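Local structure of Di-haem cytochrome c peroxidase family protein (Burkholderia thailandensis E264, 6NX0) at residues A[112-116]-A[220-224]. The protein carries two covalently bound c-type hemes and probably acts as a peroxidase that passes electrons between them, as its relatives in the diheme cytochrome c peroxidase family do. Numbering follows the deposited sequence.
Sequences PALSE and LMRKI
Lys223 reaches from helix 217-225 across to the loop 112-116 and ends among its oxygen atoms. With CG anti to the backbone N (chi1 177°), the chain leaves the helix toward the loop and runs extended until a bend at chi3 sends CE and NZ toward the carbonyl and carboxylate. Lys223 NZ donates to Ala113 O at 2.9 Å, lying in the plane of that carbonyl with a C=O...N angle of 149°. Glu116 comes from the opposite direction, its own chain bent at chi2, and closes a salt bridge of 2.8 Å from Glu116 OE2 to Lys223 NZ. Here the lysine meets the carboxylate on its anti side and 33° out of its plane. Asn214 OD1 also accepts from NZ, while Asn214 ND2 donates to Leu114 O, so one residue outside the contact ties the lysine and the loop together. The loop follows helix 99-109 and leads into the CXXCH motif (Cys122 to His126), whose two cysteines bind a heme covalently and whose His126 is an axial ligand of the iron; the lysine links helix 217-225 to this loop. Beside this polar cluster Leu114 carries the apolar side of the contact. Leu114 CD2 lies against the CG1-CD1 arm of Ile224, 3.7 Å from Ile224 CG1, the two side chains crossing at a slant. Leu220 CD1 is 4.2 Å from Leu114 CD2. Leu220 and Ile224, one helical turn apart, also pack on Leu252 of helix 245-260, while the side chain of Leu114 lies about 6 Å from that of Cys122.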
loop_
_atom_site.group_PDB
_atom_site.type_symbol
_atom_site.label_atom_id
_atom_site.label_comp_id
_atom_site.label_asym_id
_atom_site.label_seq_id
_atom_site.Cartn_x
_atom_site.Cartn_y
_atom_site.Cartn_z
ATOM N N PRO A 112 16.367 3.574 -15.891
ATOM C CA PRO A 112 15.453 2.939 -16.852
ATOM C C PRO A 112 16.060 1.752 -17.582
ATOM O O PRO A 112 15.377 1.122 -18.392
ATOM C CB PRO A 112 15.146 4.087 -17.825
ATOM C CG PRO A 112 16.448 4.880 -17.838
ATOM C CD PRO A 112 17.009 4.786 -16.451
ATOM N N ALA A 113 17.317 1.433 -17.335
ATOM C CA ALA A 113 17.916 0.257 -17.940
ATOM C C ALA A 113 17.500 -1.031 -17.252
ATOM O O ALA A 113 17.802 -2.115 -17.767
ATOM C CB ALA A 113 19.447 0.367 -17.904
ATOM N N LEU A 114 16.804 -0.952 -16.121
ATOM C CA LEU A 114 16.500 -2.116 -15.307
ATOM C C LEU A 114 15.190 -2.794 -15.701
ATOM O O LEU A 114 14.557 -3.455 -14.864
ATOM C CB LEU A 114 16.467 -1.715 -13.834
ATOM C CG LEU A 114 17.763 -1.069 -13.312
ATOM C CD1 LEU A 114 17.698 -0.896 -11.798
ATOM C CD2 LEU A 114 18.987 -1.876 -13.722
ATOM N N SER A 115 14.740 -2.594 -16.926
ATOM C CA SER A 115 13.584 -3.288 -17.457
ATOM C C SER A 115 13.934 -3.931 -18.793
ATOM O O SER A 115 14.956 -3.626 -19.423
ATOM C CB SER A 115 12.413 -2.333 -17.639
ATOM O OG SER A 115 12.730 -1.284 -18.546
ATOM N N GLU A 116 13.048 -4.820 -19.231
ATOM C CA GLU A 116 13.116 -5.407 -20.563
ATOM C C GLU A 116 11.749 -5.296 -21.218
ATOM O O GLU A 116 10.785 -5.882 -20.708
ATOM C CB GLU A 116 13.530 -6.874 -20.483
ATOM C CG GLU A 116 14.955 -7.093 -20.011
ATOM C CD GLU A 116 15.989 -6.530 -20.978
ATOM O OE1 GLU A 116 15.688 -6.387 -22.191
ATOM O OE2 GLU A 116 17.105 -6.228 -20.519
ATOM N N LEU A 220 19.856 -10.106 -15.197
ATOM C CA LEU A 220 19.917 -8.738 -14.701
ATOM C C LEU A 220 21.315 -8.403 -14.226
ATOM O O LEU A 220 21.808 -7.291 -14.457
ATOM C CB LEU A 220 18.903 -8.546 -13.580
ATOM C CG LEU A 220 18.890 -7.159 -12.921
ATOM C CD1 LEU A 220 18.534 -6.077 -13.967
ATOM C CD2 LEU A 220 17.962 -7.122 -11.721
ATOM N N MET A 221 21.965 -9.348 -13.552
ATOM C CA MET A 221 23.329 -9.134 -13.073
ATOM C C MET A 221 24.260 -8.804 -14.220
ATOM O O MET A 221 25.058 -7.861 -14.139
ATOM C CB MET A 221 23.810 -10.389 -12.343
ATOM C CG MET A 221 25.266 -10.396 -11.932
ATOM S SD MET A 221 25.774 -12.035 -11.406
ATOM C CE MET A 221 25.958 -12.861 -12.988
ATOM N N ARG A 222 24.181 -9.582 -15.303
ATOM C CA ARG A 222 25.056 -9.366 -16.440
ATOM C C ARG A 222 24.786 -8.024 -17.081
ATOM O O ARG A 222 25.715 -7.309 -17.460
ATOM C CB ARG A 222 24.871 -10.475 -17.469
ATOM C CG ARG A 222 25.516 -11.793 -17.069
ATOM C CD ARG A 222 25.104 -12.930 -18.010
ATOM N NE ARG A 222 25.981 -14.084 -17.805
ATOM C CZ ARG A 222 25.880 -14.933 -16.786
ATOM N NH1 ARG A 222 24.940 -14.772 -15.858
ATOM N NH2 ARG A 222 26.726 -15.953 -16.698
ATOM N N LYS A 223 23.512 -7.651 -17.182
ATOM C CA LYS A 223 23.167 -6.359 -17.744
ATOM C C LYS A 223 23.727 -5.219 -16.892
ATOM O O LYS A 223 24.397 -4.309 -17.403
ATOM C CB LYS A 223 21.647 -6.265 -17.868
ATOM C CG LYS A 223 21.183 -4.911 -18.386
ATOM C CD LYS A 223 19.707 -4.925 -18.753
ATOM C CE LYS A 223 18.783 -5.212 -17.584
ATOM N NZ LYS A 223 17.351 -5.000 -17.981
ATOM N N ILE A 224 23.458 -5.245 -15.580
ATOM C CA ILE A 224 23.901 -4.163 -14.705
ATOM C C ILE A 224 25.421 -4.110 -14.667
ATOM O O ILE A 224 26.030 -3.026 -14.590
ATOM C CB ILE A 224 23.324 -4.359 -13.297
ATOM C CG1 ILE A 224 21.809 -4.155 -13.281
ATOM C CG2 ILE A 224 24.036 -3.433 -12.306
ATOM C CD1 ILE A 224 21.187 -4.362 -11.908
#